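Local coordinates for KLLA0B12012p (Kluyveromyces lactis, PDB 6Y3P), which binds the mRNA decapping enzyme Dcp2 directly as the protein Pby1 and, through the C-terminal ATP-grasp domain that forms this chain, probably binds ATP, at residues S87-S92 / F308-N313; R218-C223 / N361-L366; W141-S146 / E161-I166; L326-F331 / D368-I373. All blocks are in the same frame, centred on the assembly; numbering follows the deposited sequence.

Interaction 1: residues S87-S92 / F308-N313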
loop_
_atom_site.group_PDB
_atom_site.type_symbol
_atom_site.label_atom_id
_atom_site.label_comp_id
_atom_site.label_asym_id
_atom_site.label_seq_id
_atom_site.Cartn_x
_atom_site.Cartn_y
_atom_site.Cartn_z
ATOM N N SER A 87 8.193 -3.095 7.527
ATOM C CA SER A 87 9.469 -2.526 7.944
ATOM C C SER A 87 10.480 -3.633 8.127
ATOM O O SER A 87 11.528 -3.581 7.489
ATOM C CB SER A 87 9.313 -1.702 9.220
ATOM O OG SER A 87 9.332 -0.307 8.949
ATOM N N HIS A 88 10.117 -4.694 8.873
ATOM C CA HIS A 88 10.990 -5.841 9.111
ATOM C C HIS A 88 11.346 -6.567 7.841
ATOM O O HIS A 88 12.511 -6.906 7.659
ATOM C CB HIS A 88 10.420 -6.783 10.171
ATOM C CG HIS A 88 10.599 -6.260 11.561
ATOM N ND1 HIS A 88 11.772 -6.487 12.275
ATOM C CD2 HIS A 88 9.771 -5.493 12.312
ATOM C CE1 HIS A 88 11.608 -5.875 13.439
ATOM N NE2 HIS A 88 10.421 -5.261 13.509
ATOM N N THR A 89 10.379 -6.749 6.936
ATOM C CA THR A 89 10.622 -7.392 5.635
ATOM C C THR A 89 11.672 -6.596 4.842
ATOM O O THR A 89 12.623 -7.190 4.338
ATOM C CB THR A 89 9.322 -7.519 4.805
ATOM O OG1 THR A 89 8.219 -7.786 5.661
ATOM C CG2 THR A 89 9.415 -8.604 3.747
ATOM N N ILE A 90 11.510 -5.262 4.765
ATOM C CA ILE A 90 12.420 -4.390 4.021
ATOM C C ILE A 90 13.804 -4.354 4.687
ATOM O O ILE A 90 14.793 -4.608 3.991
ATOM C CB ILE A 90 11.815 -2.983 3.727
ATOM C CG1 ILE A 90 10.626 -3.134 2.749
ATOM C CG2 ILE A 90 12.876 -2.003 3.169
ATOM C CD1 ILE A 90 9.769 -1.934 2.511
ATOM N N HIS A 91 13.869 -4.116 6.024
ATOM C CA HIS A 91 15.132 -4.079 6.772
ATOM C C HIS A 91 15.970 -5.319 6.572
ATOM O O HIS A 91 17.174 -5.194 6.319
ATOM C CB HIS A 91 14.915 -3.865 8.276
ATOM C CG HIS A 91 14.189 -2.611 8.638
ATOM N ND1 HIS A 91 14.255 -1.473 7.844
ATOM C CD2 HIS A 91 13.401 -2.354 9.713
ATOM C CE1 HIS A 91 13.488 -0.572 8.443
ATOM N NE2 HIS A 91 12.959 -1.050 9.578
ATOM N N SER A 92 15.348 -6.517 6.668
ATOM C CA SER A 92 16.096 -7.767 6.535
ATOM C C SER A 92 16.565 -8.036 5.116
ATOM O O SER A 92 17.562 -8.729 4.929
ATOM C CB SER A 92 15.321 -8.952 7.103
ATOM O OG SER A 92 14.043 -9.067 6.505
ATOM N N PHE A 308 8.299 -7.337 -3.526
ATOM C CA PHE A 308 7.855 -8.711 -3.689
ATOM C C PHE A 308 9.038 -9.695 -3.637
ATOM O O PHE A 308 8.888 -10.775 -3.070
ATOM C CB PHE A 308 6.953 -8.870 -4.925
ATOM C CG PHE A 308 5.545 -8.462 -4.544
ATOM C CD1 PHE A 308 4.778 -9.255 -3.690
ATOM C CD2 PHE A 308 5.026 -7.237 -4.949
ATOM C CE1 PHE A 308 3.524 -8.835 -3.260
ATOM C CE2 PHE A 308 3.766 -6.818 -4.518
ATOM C CZ PHE A 308 3.025 -7.616 -3.675
ATOM N N LYS A 309 10.227 -9.290 -4.101
ATOM C CA LYS A 309 11.420 -10.136 -3.981
ATOM C C LYS A 309 11.795 -10.272 -2.485
ATOM O O LYS A 309 12.073 -11.384 -2.017
ATOM C CB LYS A 309 12.589 -9.591 -4.793
ATOM C CG LYS A 309 12.359 -9.706 -6.283
ATOM C CD LYS A 309 13.662 -9.817 -7.061
ATOM C CE LYS A 309 14.042 -8.560 -7.785
ATOM N NZ LYS A 309 14.971 -8.864 -8.906
ATOM N N ALA A 310 11.698 -9.155 -1.732
ATOM C CA ALA A 310 11.957 -9.095 -0.287
ATOM C C ALA A 310 11.026 -10.023 0.467
ATOM O O ALA A 310 11.502 -10.895 1.182
ATOM C CB ALA A 310 11.785 -7.666 0.226
ATOM N N ALA A 311 9.698 -9.849 0.253
ATOM C CA ALA A 311 8.567 -10.552 0.864
ATOM C C ALA A 311 8.608 -12.060 0.720
ATOM O O ALA A 311 8.349 -12.776 1.679
ATOM C CB ALA A 311 7.266 -10.018 0.292
ATOM N N VAL A 312 8.912 -12.532 -0.482
ATOM C CA VAL A 312 8.945 -13.941 -0.854
ATOM C C VAL A 312 10.181 -14.658 -0.305
ATOM O O VAL A 312 10.059 -15.794 0.156
ATOM C CB VAL A 312 8.801 -14.037 -2.400
ATOM C CG1 VAL A 312 9.421 -15.282 -2.991
ATOM C CG2 VAL A 312 7.347 -13.893 -2.824
ATOM N N ASN A 313 11.346 -13.988 -0.319
ATOM C CA ASN A 313 12.641 -14.571 0.034
ATOM C C ASN A 313 13.125 -14.399 1.480
ATOM O O ASN A 313 14.108 -15.050 1.835
ATOM C CB ASN A 313 13.711 -14.055 -0.924
ATOM C CG ASN A 313 13.467 -14.466 -2.358
ATOM O OD1 ASN A 313 13.425 -15.661 -2.689
ATOM N ND2 ASN A 313 13.319 -13.484 -3.248
#
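Thr89 meets Ala310 and Ala311 where two helices lie close together. Earlier in the same helix, Ser87 belongs to another side: its hydroxyl bonds Ser109 O. Two residues on, Thr89 carries the contact with a single methyl. Its chi1 of -36° keeps OG1 beside the backbone N and leaves CG2 roughly anti to it, over the partner's backbone, 3.6 Å from Ala311 CA and 3.7 Å from Ala311 N. The same methyl is 3.9 Å from Ala310 C, and the CB atoms of both alanines are each 4.3 Å from it. The other branch, OG1, lies within hydrogen-bonding reach of two carbonyl oxygens, Tyr85 O one turn back and Ala79 O in helix 78-81, which compete for its single proton, while only carbon faces the alanines. Ile90 packs on Phe106 and adds little here. Alanine suits the receiving side because its short side chain leaves the backbone within reach of a methyl; Ala310 also touches Tyr93, and Ala311 touches Ile80. The Thr89 and Ala311 CA atoms are accordingly 6.1 Å apart. This is close helix-helix packing through small residues, joining helix 83-95 to the C-terminal end of helix 290-313 within the tubulin-tyrosine ligase-like region.

Interaction 2: residues R218-C223 / N361-L366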
loop_
_atom_site.group_PDB
_atom_site.type_symbol
_atom_site.label_atom_id
_atom_site.label_comp_id
_atom_site.label_asym_id
_atom_site.label_seq_id
_atom_site.Cartn_x
_atom_site.Cartn_y
_atom_site.Cartn_z
ATOM N N ARG A 218 -1.853 6.654 -4.742
ATOM C CA ARG A 218 -2.468 5.356 -4.537
ATOM C C ARG A 218 -2.217 4.609 -5.861
ATOM O O ARG A 218 -2.731 4.997 -6.916
ATOM C CB ARG A 218 -3.978 5.483 -4.234
ATOM C CG ARG A 218 -4.736 4.135 -4.138
ATOM C CD ARG A 218 -4.055 3.184 -3.173
ATOM N NE ARG A 218 -4.963 2.590 -2.192
ATOM C CZ ARG A 218 -5.404 3.193 -1.092
ATOM N NH1 ARG A 218 -6.201 2.548 -0.250
ATOM N NH2 ARG A 218 -5.074 4.455 -0.840
ATOM N N CYS A 219 -1.395 3.567 -5.793
ATOM C CA CYS A 219 -1.052 2.725 -6.927
ATOM C C CYS A 219 -1.695 1.316 -6.724
ATOM O O CYS A 219 -1.447 0.675 -5.696
ATOM C CB CYS A 219 0.471 2.655 -7.048
ATOM S SG CYS A 219 1.076 1.569 -8.366
ATOM N N TYR A 220 -2.569 0.865 -7.663
ATOM C CA TYR A 220 -3.141 -0.491 -7.563
ATOM C C TYR A 220 -2.170 -1.497 -8.148
ATOM O O TYR A 220 -1.714 -1.340 -9.277
ATOM C CB TYR A 220 -4.512 -0.608 -8.222
ATOM C CG TYR A 220 -5.508 0.328 -7.580
ATOM C CD1 TYR A 220 -5.953 0.115 -6.276
ATOM C CD2 TYR A 220 -5.969 1.457 -8.255
ATOM C CE1 TYR A 220 -6.847 0.991 -5.664
ATOM C CE2 TYR A 220 -6.873 2.338 -7.657
ATOM C CZ TYR A 220 -7.322 2.090 -6.365
ATOM O OH TYR A 220 -8.208 2.933 -5.755
ATOM N N VAL A 221 -1.814 -2.494 -7.350
ATOM C CA VAL A 221 -0.854 -3.523 -7.691
ATOM C C VAL A 221 -1.568 -4.859 -7.629
ATOM O O VAL A 221 -2.143 -5.180 -6.596
ATOM C CB VAL A 221 0.358 -3.463 -6.735
ATOM C CG1 VAL A 221 1.360 -4.581 -7.042
ATOM C CG2 VAL A 221 1.037 -2.101 -6.788
ATOM N N THR A 222 -1.553 -5.629 -8.730
ATOM C CA THR A 222 -2.203 -6.936 -8.766
ATOM C C THR A 222 -1.172 -8.029 -8.796
ATOM O O THR A 222 -0.311 -8.051 -9.666
ATOM C CB THR A 222 -3.236 -7.056 -9.924
ATOM O OG1 THR A 222 -4.119 -5.944 -9.899
ATOM C CG2 THR A 222 -4.055 -8.342 -9.864
ATOM N N CYS A 223 -1.246 -8.918 -7.826
ATOM C CA CYS A 223 -0.446 -10.135 -7.772
ATOM C C CYS A 223 -1.301 -11.199 -8.333
ATOM O O CYS A 223 -2.448 -11.305 -7.934
ATOM C CB CYS A 223 -0.041 -10.477 -6.345
ATOM S SG CYS A 223 1.342 -9.507 -5.752
ATOM N N ASN A 361 -13.757 5.400 -15.398
ATOM C CA ASN A 361 -13.056 4.906 -16.586
ATOM C C ASN A 361 -11.767 4.216 -16.117
ATOM O O ASN A 361 -11.446 3.108 -16.566
ATOM C CB ASN A 361 -12.712 6.085 -17.513
ATOM C CG ASN A 361 -12.072 5.712 -18.843
ATOM O OD1 ASN A 361 -10.915 5.279 -18.923
ATOM N ND2 ASN A 361 -12.778 5.964 -19.931
ATOM N N LEU A 362 -11.068 4.862 -15.175
ATOM C CA LEU A 362 -9.839 4.357 -14.582
ATOM C C LEU A 362 -10.064 2.981 -13.920
ATOM O O LEU A 362 -9.254 2.080 -14.127
ATOM C CB LEU A 362 -9.279 5.392 -13.574
ATOM C CG LEU A 362 -7.896 5.106 -13.002
ATOM C CD1 LEU A 362 -7.133 6.382 -12.739
ATOM C CD2 LEU A 362 -7.979 4.236 -11.740
ATOM N N ILE A 363 -11.168 2.831 -13.147
ATOM C CA ILE A 363 -11.497 1.603 -12.418
ATOM C C ILE A 363 -12.010 0.517 -13.393
ATOM O O ILE A 363 -11.691 -0.663 -13.194
ATOM C CB ILE A 363 -12.438 1.917 -11.208
ATOM C CG1 ILE A 363 -11.700 2.714 -10.107
ATOM C CG2 ILE A 363 -13.156 0.698 -10.621
ATOM C CD1 ILE A 363 -10.524 1.984 -9.380
ATOM N N ASP A 364 -12.742 0.929 -14.476
ATOM C CA ASP A 364 -13.250 0.020 -15.522
ATOM C C ASP A 364 -12.105 -0.665 -16.268
ATOM O O ASP A 364 -12.180 -1.852 -16.557
ATOM C CB ASP A 364 -14.103 0.789 -16.535
ATOM C CG ASP A 364 -15.530 1.073 -16.126
ATOM O OD1 ASP A 364 -15.908 0.706 -14.992
ATOM O OD2 ASP A 364 -16.278 1.655 -16.950
ATOM N N GLU A 365 -11.049 0.086 -16.570
ATOM C CA GLU A 365 -9.885 -0.412 -17.287
ATOM C C GLU A 365 -9.048 -1.293 -16.366
ATOM O O GLU A 365 -8.398 -2.222 -16.845
ATOM C CB GLU A 365 -9.063 0.770 -17.824
ATOM C CG GLU A 365 -7.875 0.336 -18.665
ATOM C CD GLU A 365 -6.914 1.417 -19.105
ATOM O OE1 GLU A 365 -7.360 2.568 -19.318
ATOM O OE2 GLU A 365 -5.719 1.092 -19.289
ATOM N N LEU A 366 -9.076 -1.013 -15.046
ATOM C CA LEU A 366 -8.339 -1.802 -14.073
ATOM C C LEU A 366 -8.891 -3.225 -14.026
ATOM O O LEU A 366 -8.112 -4.177 -14.161
ATOM C CB LEU A 366 -8.356 -1.146 -12.671
ATOM C CG LEU A 366 -8.036 -2.043 -11.436
ATOM C CD1 LEU A 366 -6.607 -2.571 -11.451
ATOM C CD2 LEU A 366 -8.322 -1.318 -10.151
#
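Tyr220 meets Ile363 and Leu366 where a helix packs on the face of an antiparallel sheet, an alpha/beta layer of the ATP-grasp domain. Strand 218-223 and helix 361-366 run nearly parallel, their axes 14° apart in direction and 11.7 Å apart at closest approach. The tight part surrounds the tyrosine ring, which reaches across the gap that this spacing sets. Ile363 and Leu366, one helical turn apart, both approach the ring obliquely, and each side chain crosses the tyrosine at about a right angle. Ile363 does so by a bend: chi2 of -65° folds CD1 back until it lies 4.1 Å from Tyr220 CE2, although its CB does not aim at the strand. Leu366 points inward directly and also grazes Thr222, with CD1 4.5 Å from OG1. Phe352 adds another ring beside Tyr220. Matters loosen on the outer side of the helix, where the residues are polar: Asn361 is exposed, and Asp364 and Glu365 partly so. There Asp364 forms a salt bridge with Arg26, and Glu365 with Arg234, which also bonds Asn361 OD1. Alternation along the strand sends Val221 to the other face, against Val304 and Phe308 of helix 290-313. On the packed side, Leu366 CD2 sits 4.1 Å from Tyr220 CD2 and 4.2 Å from its CG.

Interaction 3: residues W141-S146 / E161-I166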
loop_
_atom_site.group_PDB
_atom_site.type_symbol
_atom_site.label_atom_id
_atom_site.label_comp_id
_atom_site.label_asym_id
_atom_site.label_seq_id
_atom_site.Cartn_x
_atom_site.Cartn_y
_atom_site.Cartn_z
ATOM N N TRP A 141 11.819 12.923 11.507
ATOM C CA TRP A 141 11.020 11.904 12.158
ATOM C C TRP A 141 9.829 12.506 12.783
ATOM O O TRP A 141 9.795 13.694 13.116
ATOM C CB TRP A 141 11.840 11.183 13.261
ATOM C CG TRP A 141 13.070 10.515 12.756
ATOM C CD1 TRP A 141 14.313 11.066 12.642
ATOM C CD2 TRP A 141 13.145 9.218 12.153
ATOM N NE1 TRP A 141 15.165 10.183 12.012
ATOM C CE2 TRP A 141 14.478 9.027 11.727
ATOM C CE3 TRP A 141 12.230 8.168 11.990
ATOM C CZ2 TRP A 141 14.927 7.811 11.193
ATOM C CZ3 TRP A 141 12.668 6.972 11.430
ATOM C CH2 TRP A 141 14.002 6.802 11.044
ATOM N N ILE A 142 8.862 11.671 12.996
ATOM C CA ILE A 142 7.661 12.079 13.661
ATOM C C ILE A 142 7.370 11.082 14.793
ATOM O O ILE A 142 7.581 9.873 14.626
ATOM C CB ILE A 142 6.561 12.313 12.598
ATOM C CG1 ILE A 142 5.653 13.422 13.043
ATOM C CG2 ILE A 142 5.801 11.060 12.134
ATOM C CD1 ILE A 142 5.321 14.216 11.985
ATOM N N LEU A 143 7.064 11.619 15.990
ATOM C CA LEU A 143 6.726 10.847 17.182
ATOM C C LEU A 143 5.193 10.832 17.290
ATOM O O LEU A 143 4.594 11.827 17.690
ATOM C CB LEU A 143 7.387 11.429 18.443
ATOM C CG LEU A 143 7.027 10.725 19.772
ATOM C CD1 LEU A 143 7.694 9.353 19.901
ATOM C CD2 LEU A 143 7.323 11.609 20.958
ATOM N N LYS A 144 4.566 9.709 16.873
ATOM C CA LYS A 144 3.111 9.540 16.853
ATOM C C LYS A 144 2.666 8.719 18.050
ATOM O O LYS A 144 3.013 7.532 18.112
ATOM C CB LYS A 144 2.636 8.818 15.569
ATOM C CG LYS A 144 3.018 9.451 14.239
ATOM C CD LYS A 144 3.287 8.364 13.192
ATOM C CE LYS A 144 2.288 8.341 12.055
ATOM N NZ LYS A 144 1.027 7.649 12.427
ATOM N N PRO A 145 1.862 9.286 18.988
ATOM C CA PRO A 145 1.343 8.461 20.085
ATOM C C PRO A 145 0.261 7.560 19.483
ATOM O O PRO A 145 -0.739 8.082 18.981
ATOM C CB PRO A 145 0.781 9.492 21.077
ATOM C CG PRO A 145 1.154 10.847 20.530
ATOM C CD PRO A 145 1.326 10.657 19.067
ATOM N N SER A 146 0.516 6.221 19.438
ATOM C CA SER A 146 -0.353 5.185 18.849
ATOM C C SER A 146 -1.857 5.365 19.121
ATOM O O SER A 146 -2.683 5.018 18.273
ATOM C CB SER A 146 0.097 3.793 19.277
ATOM O OG SER A 146 1.081 3.294 18.387
ATOM N N GLU A 161 18.451 14.084 21.347
ATOM C CA GLU A 161 18.236 15.206 22.296
ATOM C C GLU A 161 16.890 15.910 22.063
ATOM O O GLU A 161 16.163 16.193 23.031
ATOM C CB GLU A 161 19.405 16.219 22.334
ATOM C CG GLU A 161 20.136 16.429 21.017
ATOM C CD GLU A 161 21.377 15.580 20.782
ATOM O OE1 GLU A 161 21.236 14.392 20.401
ATOM O OE2 GLU A 161 22.496 16.125 20.933
ATOM N N GLN A 162 16.529 16.117 20.774
ATOM C CA GLN A 162 15.253 16.716 20.407
ATOM C C GLN A 162 14.091 15.813 20.899
ATOM O O GLN A 162 13.179 16.293 21.571
ATOM C CB GLN A 162 15.197 16.975 18.900
ATOM C CG GLN A 162 15.903 18.252 18.493
ATOM C CD GLN A 162 16.324 18.278 17.040
ATOM O OE1 GLN A 162 16.084 17.350 16.250
ATOM N NE2 GLN A 162 17.002 19.346 16.657
ATOM N N LEU A 163 14.200 14.498 20.665
ATOM C CA LEU A 163 13.238 13.508 21.158
ATOM C C LEU A 163 13.180 13.515 22.686
ATOM O O LEU A 163 12.091 13.462 23.253
ATOM C CB LEU A 163 13.592 12.114 20.637
ATOM C CG LEU A 163 12.573 11.005 20.868
ATOM C CD1 LEU A 163 11.184 11.354 20.273
ATOM C CD2 LEU A 163 13.083 9.701 20.308
ATOM N N GLN A 164 14.346 13.635 23.337
ATOM C CA GLN A 164 14.493 13.708 24.792
ATOM C C GLN A 164 13.774 14.941 25.367
ATOM O O GLN A 164 13.127 14.834 26.399
ATOM C CB GLN A 164 15.993 13.676 25.183
ATOM C CG GLN A 164 16.277 13.726 26.714
ATOM C CD GLN A 164 15.719 12.532 27.455
ATOM O OE1 GLN A 164 16.204 11.406 27.340
ATOM N NE2 GLN A 164 14.674 12.749 28.219
ATOM N N ALA A 165 13.893 16.102 24.687
ATOM C CA ALA A 165 13.263 17.369 25.066
ATOM C C ALA A 165 11.741 17.276 24.895
ATOM O O ALA A 165 11.005 17.823 25.714
ATOM C CB ALA A 165 13.824 18.501 24.213
ATOM N N ILE A 166 11.271 16.559 23.855
ATOM C CA ILE A 166 9.844 16.353 23.617
ATOM C C ILE A 166 9.254 15.584 24.817
ATOM O O ILE A 166 8.281 16.053 25.424
ATOM C CB ILE A 166 9.577 15.631 22.272
ATOM C CG1 ILE A 166 9.948 16.524 21.057
ATOM C CG2 ILE A 166 8.107 15.159 22.177
ATOM C CD1 ILE A 166 9.964 15.776 19.724
#
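Leu143 and Leu163 both hold CG anti to the backbone N, with chi1 of 177° and -170°, and these extended settings carry their methyls across the gap between strand and helix. The two side chains cross at about a right angle. CD1 of Leu163 is received by both branches of Leu143, 3.9 Å from CD2 and 4.0 Å from CD1. Ile166, three residues along the helix, supplies its short branch instead: CG2 lies 3.8 Å from Leu143 CD2, while the two side chains run past one another in opposite senses. Leucine fits the strand position because its forked end offers two methyls to Leu163 while one of them, CD2, also reaches Ile166. Phe167 and Phe170 of the same helix also press on Leu143, while Leu163 rests on Phe157 and Leu134 as well, so the contact is wholly apolar and buried. Ile142 faces the other side of the sheet, and the outward helix residues Glu161, Gln162 and Ala165 are exposed. The chain passes from strand 140-145 through the antiparallel partner 154-157 into helix 160-171, which folds back over the pair: a beta-hairpin followed by a covering helix, within the smaller antiparallel sheet of this ATP-grasp fold.

Interaction 4: residues L326-F331 / D368-I373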
loop_
_atom_site.group_PDB
_atom_site.type_symbol
_atom_site.label_atom_id
_atom_site.label_comp_id
_atom_site.label_asym_id
_atom_site.label_seq_id
_atom_site.Cartn_x
_atom_site.Cartn_y
_atom_site.Cartn_z
ATOM N N LEU A 326 -5.209 -14.488 -6.613
ATOM C CA LEU A 326 -4.851 -13.205 -7.198
ATOM C C LEU A 326 -5.259 -12.168 -6.171
ATOM O O LEU A 326 -6.110 -12.456 -5.340
ATOM C CB LEU A 326 -5.402 -12.887 -8.619
ATOM C CG LEU A 326 -6.913 -12.714 -8.848
ATOM C CD1 LEU A 326 -7.436 -11.370 -8.297
ATOM C CD2 LEU A 326 -7.185 -12.744 -10.312
ATOM N N GLU A 327 -4.644 -11.006 -6.182
ATOM C CA GLU A 327 -5.034 -9.973 -5.240
ATOM C C GLU A 327 -4.610 -8.619 -5.737
ATOM O O GLU A 327 -3.475 -8.471 -6.173
ATOM C CB GLU A 327 -4.495 -10.232 -3.811
ATOM C CG GLU A 327 -5.155 -9.318 -2.782
ATOM C CD GLU A 327 -4.951 -9.601 -1.308
ATOM O OE1 GLU A 327 -4.459 -10.702 -0.977
ATOM O OE2 GLU A 327 -5.286 -8.719 -0.481
ATOM N N THR A 328 -5.497 -7.616 -5.623
ATOM C CA THR A 328 -5.078 -6.272 -5.973
ATOM C C THR A 328 -4.979 -5.490 -4.660
ATOM O O THR A 328 -5.893 -5.492 -3.833
ATOM C CB THR A 328 -5.822 -5.617 -7.146
ATOM O OG1 THR A 328 -6.293 -4.322 -6.790
ATOM C CG2 THR A 328 -6.898 -6.464 -7.741
ATOM N N PHE A 329 -3.810 -4.907 -4.447
ATOM C CA PHE A 329 -3.487 -4.148 -3.255
ATOM C C PHE A 329 -3.393 -2.669 -3.626
ATOM O O PHE A 329 -3.101 -2.334 -4.778
ATOM C CB PHE A 329 -2.116 -4.584 -2.700
ATOM C CG PHE A 329 -1.946 -6.052 -2.393
ATOM C CD1 PHE A 329 -1.472 -6.931 -3.362
ATOM C CD2 PHE A 329 -2.176 -6.541 -1.110
ATOM C CE1 PHE A 329 -1.265 -8.287 -3.061
ATOM C CE2 PHE A 329 -1.964 -7.896 -0.807
ATOM C CZ PHE A 329 -1.519 -8.759 -1.787
ATOM N N GLY A 330 -3.593 -1.820 -2.616
ATOM C CA GLY A 330 -3.449 -0.377 -2.704
ATOM C C GLY A 330 -2.122 0.063 -2.115
ATOM O O GLY A 330 -1.950 0.039 -0.894
ATOM N N PHE A 331 -1.150 0.422 -2.984
ATOM C CA PHE A 331 0.159 0.881 -2.535
ATOM C C PHE A 331 0.152 2.387 -2.382
ATOM O O PHE A 331 -0.167 3.101 -3.327
ATOM C CB PHE A 331 1.278 0.436 -3.478
ATOM C CG PHE A 331 1.835 -0.943 -3.247
ATOM C CD1 PHE A 331 1.012 -2.063 -3.305
ATOM C CD2 PHE A 331 3.203 -1.143 -3.130
ATOM C CE1 PHE A 331 1.542 -3.339 -3.179
ATOM C CE2 PHE A 331 3.733 -2.424 -2.999
ATOM C CZ PHE A 331 2.900 -3.514 -3.025
ATOM N N ASP A 368 -10.906 -4.660 -16.154
ATOM C CA ASP A 368 -10.806 -5.232 -17.489
ATOM C C ASP A 368 -9.469 -5.996 -17.628
ATOM O O ASP A 368 -9.463 -7.143 -18.063
ATOM C CB ASP A 368 -10.901 -4.121 -18.542
ATOM C CG ASP A 368 -11.257 -4.676 -19.898
ATOM O OD1 ASP A 368 -12.446 -5.055 -20.093
ATOM O OD2 ASP A 368 -10.331 -4.854 -20.727
ATOM N N ASP A 369 -8.353 -5.374 -17.184
ATOM C CA ASP A 369 -7.010 -5.938 -17.224
ATOM C C ASP A 369 -6.846 -7.106 -16.292
ATOM O O ASP A 369 -6.235 -8.100 -16.682
ATOM C CB ASP A 369 -5.970 -4.862 -16.913
ATOM C CG ASP A 369 -5.894 -3.737 -17.941
ATOM O OD1 ASP A 369 -6.277 -3.971 -19.114
ATOM O OD2 ASP A 369 -5.440 -2.620 -17.573
ATOM N N VAL A 370 -7.414 -7.007 -15.068
ATOM C CA VAL A 370 -7.338 -8.052 -14.049
ATOM C C VAL A 370 -8.006 -9.316 -14.569
ATOM O O VAL A 370 -7.403 -10.383 -14.540
ATOM C CB VAL A 370 -7.920 -7.580 -12.681
ATOM C CG1 VAL A 370 -8.122 -8.755 -11.723
ATOM C CG2 VAL A 370 -7.022 -6.520 -12.044
ATOM N N VAL A 371 -9.218 -9.176 -15.108
ATOM C CA VAL A 371 -9.973 -10.296 -15.661
ATOM C C VAL A 371 -9.323 -10.859 -16.948
ATOM O O VAL A 371 -9.125 -12.068 -17.027
ATOM C CB VAL A 371 -11.466 -9.924 -15.833
ATOM C CG1 VAL A 371 -12.238 -11.009 -16.570
ATOM C CG2 VAL A 371 -12.112 -9.624 -14.475
ATOM N N SER A 372 -8.946 -9.997 -17.911
ATOM C CA SER A 372 -8.368 -10.440 -19.184
ATOM C C SER A 372 -6.947 -11.022 -19.106
ATOM O O SER A 372 -6.551 -11.747 -20.034
ATOM C CB SER A 372 -8.401 -9.309 -20.208
ATOM O OG SER A 372 -7.596 -8.207 -19.813
ATOM N N ILE A 373 -6.168 -10.683 -18.037
ATOM C CA ILE A 373 -4.761 -11.106 -17.911
ATOM C C ILE A 373 -4.530 -12.117 -16.780
ATOM O O ILE A 373 -3.741 -13.055 -16.941
ATOM C CB ILE A 373 -3.840 -9.841 -17.794
ATOM C CG1 ILE A 373 -3.913 -9.012 -19.103
ATOM C CG2 ILE A 373 -2.367 -10.199 -17.421
ATOM C CD1 ILE A 373 -3.453 -7.596 -19.010
#
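Val370 touches Leu326 and Thr328, two strand residues that point to the same side of the sheet, and it can be followed outward from the helix. Its CB is aimed at the strand but stays back, 5.2 Å from Thr328 CG2. The two methyls beyond it divide the work. CG1, anti to the backbone N at chi1 167°, goes to Leu326 and lies 4.3 Å from its CD2. CG2 faces Thr328, where it meets CG2 at 4.3 Å. A beta-branched valine suits the position because its two short arms serve two neighbouring strand side chains, and Thr328 answers with a methyl. The packing is light, with no hydrogen bond between the segments. Glu327, pointing to the other side of strand 326-335, forms a salt bridge with Arg77. Two residues after Val370, Ser372 is buried, and its hydroxyl is satisfied within the helix: OG donates to Asp368 O at 2.8 Å. The backbone N of Ser372 reaches that same oxygen at 2.9 Å from the opposite face of the carbonyl plane, in a part of the helix that runs into a wider pi-type turn. Val371 turns away from the strand toward Ser27 and Phe28. Helix 357-375 thus lies between the sheet and helix 21-31, with Val370 also touching Thr222 of strand 215-224.

In the fold
All four contacts are buried, and none has a hydrogen bond across its segments; interaction 1 sets a methyl on helix backbone, the others pack mainly side chain on side chain. Interactions 2 and 4 form one layer: both use helix 357-375, on neighbouring strands of one sheet, with centres 7 Å apart, and Val221 O and Phe329 N join those strands at 2.7 Å by a probable hydrogen bond. Interaction 2 centres on an aromatic ring, whereas interaction 4 relies on small methyls. Phe308, in segment 308-313 though not touching segment 87-92, packs on Cys223 and Phe331 at that sheet's other face. Interaction 3 stands apart in the smaller antiparallel sheet, its packing of two leucines and an isoleucine about 37 Å, centre to centre, from interaction 2.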